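Local coordinates for toprim domain-containing protein (Geobacillus stearothermophilus, PDB 2I5R) that is of unknown function but carries a magnesium-binding Toprim fold, which suggests a role in metal-dependent nucleic acid chemistry, at residues L59-E64 with Y89-A94. Residues are numbered along the deposited sequence; the frame is centred on the assembly and turned at random.
Sequences LADADE and YREVAA. With MG (magnesium ion), chain D.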
# COMPACT_ATOMS: atom_id res chain seq x y z
N LEU A 59 1.64 -1.75 -1.95
CA LEU A 59 2.48 -2.45 -0.99
C LEU A 59 2.02 -3.92 -0.95
O LEU A 59 0.95 -4.23 -0.42
CB LEU A 59 2.40 -1.79 0.39
CG LEU A 59 3.10 -2.53 1.54
CD1 LEU A 59 4.61 -2.60 1.32
CD2 LEU A 59 2.78 -1.83 2.84
N ALA A 60 2.83 -4.79 -1.56
CA ALA A 60 2.47 -6.21 -1.71
C ALA A 60 3.49 -7.12 -1.01
O ALA A 60 4.65 -6.73 -0.78
CB ALA A 60 2.38 -6.59 -3.20
N ASP A 61 3.08 -8.35 -0.73
CA ASP A 61 3.98 -9.32 -0.10
C ASP A 61 5.15 -9.67 -1.01
O ASP A 61 5.04 -9.53 -2.23
CB ASP A 61 3.26 -10.64 0.20
CG ASP A 61 2.21 -10.53 1.30
OD1 ASP A 61 2.13 -9.52 2.03
OD2 ASP A 61 1.47 -11.54 1.43
N ALA A 62 6.25 -10.15 -0.41
CA ALA A 62 7.35 -10.80 -1.15
C ALA A 62 7.05 -12.27 -1.40
O ALA A 62 7.66 -13.17 -0.81
CB ALA A 62 8.68 -10.65 -0.38
N ASP A 63 6.07 -12.53 -2.26
CA ASP A 63 5.72 -13.90 -2.62
C ASP A 63 5.11 -13.88 -4.01
O ASP A 63 4.95 -12.79 -4.58
CB ASP A 63 4.81 -14.55 -1.55
CG ASP A 63 3.59 -13.73 -1.19
OD1 ASP A 63 3.09 -12.97 -2.04
OD2 ASP A 63 3.09 -13.88 -0.04
N GLU A 64 4.78 -15.05 -4.56
CA GLU A 64 4.26 -15.11 -5.93
C GLU A 64 2.96 -14.33 -6.14
O GLU A 64 2.79 -13.66 -7.17
CB GLU A 64 4.15 -16.56 -6.43
CG GLU A 64 2.94 -17.34 -5.94
CD GLU A 64 2.96 -18.80 -6.40
OE1 GLU A 64 2.66 -19.68 -5.58
OE2 GLU A 64 3.29 -19.06 -7.58
N TYR A 89 11.11 -10.79 6.04
CA TYR A 89 9.78 -10.87 6.68
C TYR A 89 8.70 -11.48 5.78
O TYR A 89 7.70 -12.00 6.27
CB TYR A 89 9.33 -9.48 7.18
CG TYR A 89 10.31 -8.90 8.20
CD1 TYR A 89 10.54 -9.55 9.40
CD2 TYR A 89 11.00 -7.73 7.95
CE1 TYR A 89 11.45 -9.03 10.34
CE2 TYR A 89 11.90 -7.20 8.89
CZ TYR A 89 12.11 -7.85 10.08
OH TYR A 89 13.00 -7.36 11.04
N ARG A 90 8.94 -11.42 4.48
CA ARG A 90 8.16 -12.16 3.47
C ARG A 90 6.81 -11.52 3.21
O ARG A 90 6.53 -11.14 2.07
CB ARG A 90 7.94 -13.61 3.88
CG ARG A 90 7.14 -14.40 2.87
CD ARG A 90 7.95 -15.52 2.23
NE ARG A 90 7.21 -16.09 1.10
CZ ARG A 90 7.72 -16.95 0.23
NH1 ARG A 90 8.98 -17.35 0.34
NH2 ARG A 90 6.96 -17.42 -0.76
N GLU A 91 5.99 -11.41 4.24
CA GLU A 91 4.64 -10.85 4.07
C GLU A 91 4.42 -9.61 4.91
O GLU A 91 4.96 -9.48 6.02
CB GLU A 91 3.58 -11.91 4.32
CG GLU A 91 3.66 -13.08 3.36
CD GLU A 91 2.46 -14.00 3.49
OE1 GLU A 91 2.26 -14.48 4.64
OE2 GLU A 91 1.73 -14.25 2.49
N VAL A 92 3.63 -8.69 4.38
CA VAL A 92 3.27 -7.47 5.12
C VAL A 92 2.72 -7.85 6.50
O VAL A 92 3.07 -7.21 7.50
CB VAL A 92 2.23 -6.61 4.32
CG1 VAL A 92 1.78 -5.40 5.13
CG2 VAL A 92 2.82 -6.19 2.99
N ALA A 93 1.91 -8.89 6.55
CA ALA A 93 1.33 -9.37 7.80
C ALA A 93 2.38 -9.80 8.83
O ALA A 93 2.17 -9.66 10.04
CB ALA A 93 0.34 -10.50 7.54
N ALA A 94 3.52 -10.32 8.36
CA ALA A 94 4.58 -10.83 9.22
C ALA A 94 5.62 -9.76 9.58
O ALA A 94 6.41 -9.94 10.49
CB ALA A 94 5.26 -12.01 8.56
MG MG D . 1.14 -13.45 0.64
O HOH W 1 0.54 -10.00 4.25
O HOH W 2 4.13 -15.86 1.31
O HOH W 3 0.64 -12.57 -1.12
O HOH W 4 0.62 -15.21 -0.17
O HOH W 5 -0.88 -13.24 1.41
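A62 N donates to R90 O at 2.7 Å, the bond that pins the loop following strand 55-59 to the loop ahead of helix 97-106 where D61 and E91 lie side by side. A62 itself is the centre of an inverse gamma turn, and D61 and D63 on its two sides both reach the magnesium ion. D61 OD2, D63 OD2 and E91 OE2 each bind it at 2.1 Å, one oxygen per carboxylate, and waters 3, 4 and 5 complete six ligands. Shared binding to the magnesium probably offsets the repulsion at 2.9 Å between E91 OE2 and D61 OD2; the D61 and E91 planes are turned 57° apart.

The second oxygens of the two aspartates have partners of their own, which probably help hold the carboxylates in position. D61 OD1 takes V92 N at 2.9 Å, from above the carboxylate plane, and lies 2.8 Å from water 1, which accepts from A93 N. D63 OD1 caps G66 N at the start of helix 64-76 and accepts from metal-bound water 3. R90 lays one guanidinium face over A62 O and, through water 2, links NE to D63 OD2. Deeper in, V92 CG2 packs on L59 CG.

D61 and D63 form the DxD of the Toprim site; E14, which touches D61, probably corresponds to the family's signature glutamate, while E91 supplies the third carboxylate ligand here.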